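Local coordinates for phospholyase (Arthrobacter aurescens, PDB 5G4I), which catalyses, with pyridoxal 5'-phosphate as cofactor, the breakdown of O-phosphoethanolamine to acetaldehyde, ammonia and phosphate, although its fold and family are those of class III transaminases, at residues N124-R129 with D300-H305; S255-T260 with A324-M329; V56-Y61 with L417-E422. One frame throughout, in Å; residues are numbered along the deposited sequence. Where two conformers were deposited one is given.

In the fold
Followed from the N terminus, the chain illustrates how long-range contacts can enclose one another. Residues 56-61, on strand 56-59, meet 417-422, which leads into helix 421-436, so interaction 3 closes the outermost loop, with 355 residues between its two ends. Inside it, 124-129 of helix 120-135 meets 300-305 of helix 296-305 in interaction 1, and the loop segment 255-260 meets 324-329 of helix 316-331 in interaction 2; the segments of these two alternate, so their loops cross. Interactions 2 and 3 touch, Leu417 packing against Arg259 and the Phe257 carbonyl. Interaction 1 lies on the other side of the chain's centre, about 38 Å from interaction 3, centre to centre.

Interaction 1: residues N124-R129 with D300-H305; sequences NELALR and DEFGRH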
loop_
_atom_site.group_PDB
_atom_site.type_symbol
_atom_site.label_atom_id
_atom_site.label_comp_id
_atom_site.label_asym_id
_atom_site.label_seq_id
_atom_site.Cartn_x
_atom_site.Cartn_y
_atom_site.Cartn_z
ATOM N N ASN A 124 5.988 -3.209 6.500
ATOM C CA ASN A 124 6.090 -3.398 7.957
ATOM C C ASN A 124 4.811 -4.047 8.505
ATOM O O ASN A 124 4.925 -4.900 9.436
ATOM C CB ASN A 124 6.381 -2.073 8.695
ATOM C CG ASN A 124 7.826 -1.643 8.633
ATOM O OD1 ASN A 124 8.723 -2.500 8.693
ATOM N ND2 ASN A 124 8.077 -0.354 8.638
ATOM N N GLU A 125 3.614 -3.744 8.012
ATOM C CA GLU A 125 2.393 -4.459 8.412
ATOM C C GLU A 125 2.560 -5.924 8.169
ATOM O O GLU A 125 2.225 -6.754 9.074
ATOM C CB GLU A 125 1.192 -3.914 7.585
ATOM C CG GLU A 125 -0.121 -4.589 7.902
ATOM C CD GLU A 125 -0.766 -4.210 9.190
ATOM O OE1 GLU A 125 -0.297 -3.306 9.899
ATOM O OE2 GLU A 125 -1.821 -4.851 9.537
ATOM N N LEU A 126 3.015 -6.330 6.981
ATOM C CA LEU A 126 3.193 -7.775 6.655
ATOM C C LEU A 126 4.262 -8.403 7.520
ATOM O O LEU A 126 4.054 -9.561 8.002
ATOM C CB LEU A 126 3.481 -7.940 5.152
ATOM C CG LEU A 126 3.769 -9.351 4.673
ATOM C CD1 LEU A 126 2.606 -10.275 4.906
ATOM C CD2 LEU A 126 4.125 -9.309 3.153
ATOM N N ALA A 127 5.392 -7.737 7.700
ATOM C CA ALA A 127 6.435 -8.327 8.574
ATOM C C ALA A 127 5.924 -8.586 9.977
ATOM O O ALA A 127 6.268 -9.659 10.561
ATOM C CB ALA A 127 7.697 -7.469 8.578
ATOM N N LEU A 128 5.173 -7.646 10.590
ATOM C CA LEU A 128 4.634 -7.877 11.972
ATOM C C LEU A 128 3.691 -9.080 11.942
ATOM O O LEU A 128 3.598 -9.861 12.918
ATOM C CB LEU A 128 3.940 -6.602 12.520
ATOM C CG LEU A 128 4.826 -5.417 12.881
ATOM C CD1 LEU A 128 3.916 -4.318 13.321
ATOM C CD2 LEU A 128 5.756 -5.798 14.023
ATOM N N ARG A 129 2.884 -9.207 10.866
ATOM C CA ARG A 129 1.928 -10.320 10.709
ATOM C C ARG A 129 2.616 -11.662 10.595
ATOM O O ARG A 129 2.230 -12.689 11.300
ATOM C CB ARG A 129 0.956 -9.979 9.553
ATOM C CG ARG A 129 -0.221 -11.020 9.404
ATOM C CD ARG A 129 -1.194 -10.611 8.274
ATOM N NE ARG A 129 -2.197 -11.699 8.109
ATOM C CZ ARG A 129 -2.770 -12.074 6.965
ATOM N NH1 ARG A 129 -2.633 -11.362 5.863
ATOM N NH2 ARG A 129 -3.572 -13.138 6.931
ATOM N N ASP A 300 7.812 -20.001 3.351
ATOM C CA ASP A 300 7.061 -21.211 3.087
ATOM C C ASP A 300 5.954 -21.447 4.169
ATOM O O ASP A 300 4.829 -21.776 3.837
ATOM C CB ASP A 300 8.035 -22.425 3.119
ATOM C CG ASP A 300 7.322 -23.792 2.836
ATOM O OD1 ASP A 300 6.873 -23.948 1.749
ATOM O OD2 ASP A 300 7.244 -24.689 3.729
ATOM N N GLU A 301 6.270 -21.227 5.448
ATOM C CA GLU A 301 5.336 -21.394 6.530
ATOM C C GLU A 301 4.106 -20.487 6.354
ATOM O O GLU A 301 2.952 -20.866 6.499
ATOM C CB GLU A 301 6.016 -21.176 7.889
ATOM C CG GLU A 301 5.060 -21.174 9.056
ATOM C CD GLU A 301 5.730 -20.836 10.361
ATOM O OE1 GLU A 301 6.635 -20.022 10.424
ATOM O OE2 GLU A 301 5.373 -21.455 11.357
ATOM N N PHE A 302 4.425 -19.192 6.061
ATOM C CA PHE A 302 3.310 -18.224 5.964
ATOM C C PHE A 302 2.397 -18.558 4.775
ATOM O O PHE A 302 1.145 -18.447 4.899
ATOM C CB PHE A 302 3.859 -16.754 5.813
ATOM C CG PHE A 302 2.814 -15.657 5.916
ATOM C CD1 PHE A 302 2.281 -15.264 7.146
ATOM C CD2 PHE A 302 2.377 -14.964 4.726
ATOM C CE1 PHE A 302 1.357 -14.221 7.189
ATOM C CE2 PHE A 302 1.437 -13.961 4.827
ATOM C CZ PHE A 302 0.938 -13.600 6.005
ATOM N N GLY A 303 2.973 -18.952 3.648
ATOM C CA GLY A 303 2.122 -19.355 2.471
ATOM C C GLY A 303 1.342 -20.646 2.638
ATOM O O GLY A 303 0.246 -20.765 2.112
ATOM N N ARG A 304 1.846 -21.536 3.466
ATOM C CA ARG A 304 1.058 -22.766 3.776
ATOM C C ARG A 304 -0.154 -22.412 4.643
ATOM O O ARG A 304 -1.147 -23.169 4.601
ATOM C CB ARG A 304 1.896 -23.826 4.529
ATOM C CG ARG A 304 2.944 -24.534 3.684
ATOM C CD ARG A 304 3.605 -25.731 4.443
ATOM N NE ARG A 304 3.941 -25.506 5.857
ATOM C CZ ARG A 304 5.136 -25.119 6.331
ATOM N NH1 ARG A 304 6.149 -24.891 5.506
ATOM N NH2 ARG A 304 5.331 -24.955 7.645
ATOM N N HIS A 305 -0.074 -21.387 5.476
ATOM C CA HIS A 305 -1.095 -21.030 6.439
ATOM C C HIS A 305 -2.065 -19.917 5.977
ATOM O O HIS A 305 -3.099 -19.688 6.700
ATOM C CB HIS A 305 -0.413 -20.544 7.744
ATOM C CG HIS A 305 0.302 -21.610 8.510
ATOM N ND1 HIS A 305 1.214 -21.289 9.501
ATOM C CD2 HIS A 305 0.235 -22.955 8.451
ATOM C CE1 HIS A 305 1.677 -22.430 10.022
ATOM N NE2 HIS A 305 1.110 -23.447 9.387
#
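Phe302 drives the far rim of its ring between two side chains of helix 120-135, Leu126 and Arg129. Its CE2 atom lies 3.9 Å from Leu126 CD1, a plain apolar touch made by one methyl branch. Phe302 CZ also lies over one face of the Arg129 guanidinium, 4.1 Å from Arg129 CZ and offset toward the rim of that group. The two planes are 79° apart, so the pair is far from a parallel stack. With CG of Phe302 turned away from its own backbone N (chi1 -171°), the ring spans helices whose nearest CA atoms, those of Arg129 and Phe302, are still 9.3 Å apart.

The dimer partner helps to hold the guanidinium: Arg129 NE forms a salt bridge with Glu165 of the second subunit, and NH1 makes a weak hydrogen bond to the carbonyl of Asn150 of that same subunit. The extended Arg129 chain thus carries its charge past Phe302 to the interface. Five residues earlier, nearer the cofactor, Asn124 touches pyridoxal phosphate and its ND2 hydrogen-bonds Asp251 OD2. Phe302 also packs on Ile130 and Gln133, while Leu128 of helix 120-135 rests on helix 152-155 and strand 214-217, leaving helix 296-305 joined to a helix that is itself laid against the sheet containing strand 214-217.

Interaction 2: residues S255-T260 with A324-M329; sequences SGFGRT and AVLRYM
Phe257 meets Leu326 with the edge of its ring: CE2 lies 4.0 Å from Leu326 CD2, and that methyl sits near the ring plane. The aromatic side chain is presented by a type I' beta turn, Gly256 to Arg259, in the loop that follows strand 247-251 of the aminotransferase core. Phe257 and Gly258 fill the two central places of the turn, both with positive phi, and Arg259 N closes it on Gly256 O at 3.3 Å. In this turn the CB of Phe257 points toward helix 316-331, where Leu326 crosses the side chain at about a right angle.

Other side chains pack around the pair. Trp265 meets the Phe257 ring edge-to-face, Leu103 of helix 94-104 packs on the same residue, and Leu326 rests in turn on Tyr99 and Ala102 of that helix; His66 touches both Phe257 and Met329. The Phe257 side chain is about 10 Å from that of Gln254, which binds the cofactor and immediately precedes the segment, but neither Phe257 nor Leu326 is part of the pocket.

One turn along helix 316-331 from Leu326, Met329 reaches the backbone of the turn instead of the ring. Its chi1 (75°) and an extended chi2 bring SD to 4.5 Å from Phe257 CB, and the bend at chi3 (-80°) sets Met329 CE 3.3 Å from Phe257 O.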
loop_
_atom_site.group_PDB
_atom_site.type_symbol
_atom_site.label_atom_id
_atom_site.label_comp_id
_atom_site.label_asym_id
_atom_site.label_seq_id
_atom_site.Cartn_x
_atom_site.Cartn_y
_atom_site.Cartn_z
ATOM N N SER A 255 17.615 3.633 5.736
ATOM C CA SER A 255 18.994 3.310 5.686
ATOM C C SER A 255 19.399 2.427 4.513
ATOM O O SER A 255 20.600 2.142 4.378
ATOM C CB SER A 255 19.444 2.632 6.989
ATOM O OG SER A 255 18.713 1.442 7.263
ATOM N N GLY A 256 18.450 1.941 3.723
ATOM C CA GLY A 256 18.760 0.952 2.654
ATOM C C GLY A 256 19.250 1.518 1.354
ATOM O O GLY A 256 19.454 2.744 1.164
ATOM N N PHE A 257 19.446 0.625 0.392
ATOM C CA PHE A 257 19.841 0.992 -0.998
ATOM C C PHE A 257 21.151 1.789 -1.011
ATOM O O PHE A 257 21.410 2.657 -1.881
ATOM C CB PHE A 257 18.726 1.604 -1.812
ATOM C CG PHE A 257 17.592 0.617 -2.092
ATOM C CD1 PHE A 257 16.564 0.334 -1.119
ATOM C CD2 PHE A 257 17.582 -0.123 -3.278
ATOM C CE1 PHE A 257 15.632 -0.673 -1.370
ATOM C CE2 PHE A 257 16.639 -1.125 -3.509
ATOM C CZ PHE A 257 15.680 -1.392 -2.534
ATOM N N GLY A 258 22.066 1.492 -0.087
ATOM C CA GLY A 258 23.417 2.112 -0.092
ATOM C C GLY A 258 23.531 3.503 0.413
ATOM O O GLY A 258 24.639 4.131 0.442
ATOM N N ARG A 259 22.471 3.981 1.073
ATOM C CA ARG A 259 22.471 5.318 1.757
ATOM C C ARG A 259 23.638 5.528 2.722
ATOM O O ARG A 259 24.178 6.636 2.821
ATOM C CB ARG A 259 21.143 5.507 2.461
ATOM C CG ARG A 259 20.977 6.734 3.413
ATOM C CD ARG A 259 21.033 8.035 2.673
ATOM N NE ARG A 259 20.064 8.155 1.597
ATOM C CZ ARG A 259 20.007 9.274 0.839
ATOM N NH1 ARG A 259 20.912 10.232 1.027
ATOM N NH2 ARG A 259 19.190 9.346 -0.212
ATOM N N THR A 260 23.981 4.496 3.481
ATOM C CA THR A 260 25.059 4.599 4.486
ATOM C C THR A 260 26.468 4.495 3.874
ATOM O O THR A 260 27.437 4.757 4.635
ATOM C CB THR A 260 24.987 3.478 5.590
ATOM O OG1 THR A 260 25.233 2.216 5.025
ATOM C CG2 THR A 260 23.633 3.474 6.348
ATOM N N ALA A 324 15.409 -0.814 -12.955
ATOM C CA ALA A 324 16.156 0.377 -13.452
ATOM C C ALA A 324 16.863 1.166 -12.397
ATOM O O ALA A 324 18.007 1.686 -12.608
ATOM C CB ALA A 324 15.221 1.255 -14.268
ATOM N N VAL A 325 16.282 1.220 -11.197
ATOM C CA VAL A 325 16.957 1.867 -10.038
ATOM C C VAL A 325 18.246 1.120 -9.670
ATOM O O VAL A 325 19.324 1.749 -9.485
ATOM C CB VAL A 325 16.022 2.039 -8.811
ATOM C CG1 VAL A 325 16.792 2.473 -7.560
ATOM C CG2 VAL A 325 14.954 3.075 -9.194
ATOM N N LEU A 326 18.147 -0.235 -9.529
ATOM C CA LEU A 326 19.327 -0.997 -9.187
ATOM C C LEU A 326 20.392 -0.961 -10.273
ATOM O O LEU A 326 21.590 -0.791 -9.979
ATOM C CB LEU A 326 18.960 -2.465 -8.886
ATOM C CG LEU A 326 18.240 -2.817 -7.571
ATOM C CD1 LEU A 326 17.805 -4.312 -7.546
ATOM C CD2 LEU A 326 19.072 -2.433 -6.365
ATOM N N ARG A 327 19.960 -1.042 -11.543
ATOM C CA ARG A 327 20.928 -1.011 -12.656
ATOM C C ARG A 327 21.690 0.345 -12.663
ATOM O O ARG A 327 22.909 0.411 -12.878
ATOM C CB ARG A 327 20.284 -1.302 -14.009
ATOM C CG ARG A 327 21.324 -1.109 -15.112
ATOM N N TYR A 328 20.963 1.474 -12.510
ATOM C CA TYR A 328 21.575 2.772 -12.515
ATOM C C TYR A 328 22.509 3.003 -11.384
ATOM O O TYR A 328 23.685 3.457 -11.547
ATOM C CB TYR A 328 20.510 3.918 -12.603
ATOM C CG TYR A 328 21.076 5.266 -12.862
ATOM C CD1 TYR A 328 21.531 6.108 -11.817
ATOM C CD2 TYR A 328 21.113 5.758 -14.188
ATOM C CE1 TYR A 328 22.088 7.341 -12.109
ATOM C CE2 TYR A 328 21.681 6.999 -14.453
ATOM C CZ TYR A 328 22.138 7.755 -13.409
ATOM O OH TYR A 328 22.707 9.054 -13.629
ATOM N N MET A 329 22.089 2.593 -10.164
ATOM C CA MET A 329 23.010 2.772 -9.030
ATOM C C MET A 329 24.305 1.924 -9.176
ATOM O O MET A 329 25.386 2.372 -8.745
ATOM C CB MET A 329 22.284 2.620 -7.582
ATOM C CG MET A 329 21.984 1.255 -7.228
ATOM S SD MET A 329 21.388 1.322 -5.425
ATOM C CE MET A 329 22.921 1.428 -4.546
#

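Interaction 3: residues V56-Y61 with L417-E422; sequences VYLDGY and LVFGRE. With PO4 (phosphate ion), chain D.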
loop_
_atom_site.group_PDB
_atom_site.type_symbol
_atom_site.label_atom_id
_atom_site.label_comp_id
_atom_site.label_asym_id
_atom_site.label_seq_id
_atom_site.Cartn_x
_atom_site.Cartn_y
_atom_site.Cartn_z
ATOM N N VAL A 56 15.486 28.277 -8.334
ATOM C CA VAL A 56 16.161 26.955 -8.361
ATOM C C VAL A 56 16.752 26.610 -7.002
ATOM O O VAL A 56 17.394 27.447 -6.321
ATOM C CB VAL A 56 17.233 26.914 -9.473
ATOM C CG1 VAL A 56 17.984 25.574 -9.454
ATOM C CG2 VAL A 56 16.621 27.144 -10.810
ATOM N N TYR A 57 16.582 25.329 -6.591
ATOM C CA TYR A 57 17.084 24.881 -5.320
ATOM C C TYR A 57 17.947 23.577 -5.481
ATOM O O TYR A 57 17.621 22.729 -6.347
ATOM C CB TYR A 57 15.946 24.522 -4.318
ATOM C CG TYR A 57 14.908 25.603 -4.074
ATOM C CD1 TYR A 57 13.912 25.807 -5.011
ATOM C CD2 TYR A 57 14.960 26.370 -2.975
ATOM C CE1 TYR A 57 12.952 26.805 -4.827
ATOM C CE2 TYR A 57 13.965 27.352 -2.716
ATOM C CZ TYR A 57 13.062 27.602 -3.715
ATOM O OH TYR A 57 12.090 28.573 -3.487
ATOM N N LEU A 58 18.935 23.488 -4.607
ATOM C CA LEU A 58 19.730 22.254 -4.405
ATOM C C LEU A 58 18.944 21.383 -3.397
ATOM O O LEU A 58 18.640 21.806 -2.306
ATOM C CB LEU A 58 21.123 22.580 -3.872
ATOM C CG LEU A 58 22.048 21.357 -3.586
ATOM C CD1 LEU A 58 22.285 20.524 -4.794
ATOM C CD2 LEU A 58 23.373 21.827 -2.962
ATOM N N ASP A 59 18.635 20.107 -3.813
ATOM C CA ASP A 59 17.939 19.145 -2.950
ATOM C C ASP A 59 18.868 18.483 -1.952
ATOM O O ASP A 59 19.630 17.587 -2.363
ATOM C CB ASP A 59 17.208 18.098 -3.823
ATOM C CG ASP A 59 16.218 17.222 -3.040
ATOM O OD1 ASP A 59 16.298 17.206 -1.788
ATOM O OD2 ASP A 59 15.395 16.591 -3.749
ATOM N N GLY A 60 18.878 18.929 -0.688
ATOM C CA GLY A 60 19.570 18.234 0.414
ATOM C C GLY A 60 18.746 17.369 1.343
ATOM O O GLY A 60 19.150 17.096 2.493
ATOM N N TYR A 61 17.563 16.961 0.814
ATOM C CA TYR A 61 16.545 16.312 1.657
ATOM C C TYR A 61 15.906 15.031 1.147
ATOM O O TYR A 61 15.596 14.137 1.947
ATOM C CB TYR A 61 15.401 17.377 2.029
ATOM C CG TYR A 61 14.208 16.773 2.769
ATOM C CD1 TYR A 61 14.345 16.351 4.030
ATOM C CD2 TYR A 61 13.093 16.418 2.048
ATOM C CE1 TYR A 61 13.291 15.661 4.650
ATOM C CE2 TYR A 61 12.062 15.717 2.645
ATOM C CZ TYR A 61 12.215 15.419 3.928
ATOM O OH TYR A 61 11.140 14.689 4.470
ATOM N N LEU A 417 20.928 10.147 -4.137
ATOM C CA LEU A 417 22.272 9.462 -4.109
ATOM C C LEU A 417 23.150 9.816 -5.320
ATOM O O LEU A 417 24.294 9.331 -5.422
ATOM C CB LEU A 417 22.126 7.926 -3.915
ATOM C CG LEU A 417 23.105 7.410 -2.840
ATOM C CD1 LEU A 417 22.681 7.746 -1.440
ATOM C CD2 LEU A 417 23.317 5.882 -2.960
ATOM N N VAL A 418 22.684 10.635 -6.278
ATOM C CA VAL A 418 23.477 11.221 -7.346
ATOM C C VAL A 418 24.140 12.549 -6.926
ATOM O O VAL A 418 24.841 13.178 -7.734
ATOM C CB VAL A 418 22.648 11.377 -8.642
ATOM C CG1 VAL A 418 22.294 10.077 -9.251
ATOM C CG2 VAL A 418 21.419 12.236 -8.425
ATOM N N PHE A 419 24.038 12.974 -5.684
ATOM C CA PHE A 419 24.681 14.200 -5.141
ATOM C C PHE A 419 26.163 13.916 -4.998
ATOM O O PHE A 419 26.640 12.883 -4.457
ATOM C CB PHE A 419 24.059 14.392 -3.728
ATOM C CG PHE A 419 24.373 15.670 -2.957
ATOM C CD1 PHE A 419 25.454 15.672 -2.082
ATOM C CD2 PHE A 419 23.507 16.767 -2.960
ATOM C CE1 PHE A 419 25.698 16.732 -1.217
ATOM C CE2 PHE A 419 23.749 17.833 -2.103
ATOM C CZ PHE A 419 24.809 17.795 -1.230
ATOM N N GLY A 420 26.954 14.842 -5.565
ATOM C CA GLY A 420 28.433 14.739 -5.669
ATOM C C GLY A 420 29.178 15.826 -4.859
ATOM O O GLY A 420 28.595 16.630 -4.106
ATOM N N ARG A 421 30.514 15.869 -5.004
ATOM C CA ARG A 421 31.380 16.723 -4.242
ATOM C C ARG A 421 31.127 18.194 -4.469
ATOM O O ARG A 421 31.055 18.949 -3.481
ATOM C CB ARG A 421 32.861 16.347 -4.539
ATOM C CG ARG A 421 33.908 17.309 -3.932
ATOM C CD ARG A 421 33.998 17.111 -2.489
ATOM N N GLU A 422 30.940 18.559 -5.737
ATOM C CA GLU A 422 30.562 19.982 -5.983
ATOM C C GLU A 422 29.284 20.376 -5.215
ATOM O O GLU A 422 29.178 21.508 -4.690
ATOM C CB GLU A 422 30.458 20.250 -7.434
ATOM C CG GLU A 422 30.263 21.728 -7.764
ATOM C CD GLU A 422 30.155 22.040 -9.298
ATOM O OE1 GLU A 422 30.130 21.100 -10.206
ATOM O OE2 GLU A 422 29.996 23.294 -9.539
HETATM P P PO4 D . 10.704 11.714 5.483
HETATM O O1 PO4 D . 11.685 10.811 5.956
HETATM O O2 PO4 D . 10.804 12.106 4.010
HETATM O O3 PO4 D . 11.372 12.959 6.057
HETATM O O4 PO4 D . 9.273 11.565 5.929
#
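Phe419 leans on a backbone oxygen that has no hydrogen-bonding partner in the model: its CD2 lies 4.0 Å from Asp59 O, which this contact helps to bury at the end of strand 56-59. CG of Phe419 lies opposite the backbone N (chi1 -172°), carrying the ring toward the strand. There it also meets Leu58, whose two methyls both face one ring carbon from the same side, CD1 and CD2 each 4.1 Å from Phe419 CE2. The two side chains cross at about a right angle. Phe419 also packs on Ala424 of helix 421-436, whose N-cap is Gly420, and Leu58 continues onto Ile426 and Leu427, so strand and helix are joined through apolar groups.

Past Asp59 the chain turns: Asp59 OD1 accepts from Tyr61 N at 2.9 Å (N-H...O angle 156°) and also from Asn62 N, while OD2 is held by His69. Tyr61 then points to a phosphate ion, probably from the crystallisation liquor; the modelled bond from OH to its O3 is too short to be taken literally. Arg414, Gln254 and Arg90 of the second subunit also bind this ion, consistent with an anion pocket beside the cofactor, and the bond from Tyr61 N to Asp59 OD1 closes an Asx turn at the end of the strand that leads to it.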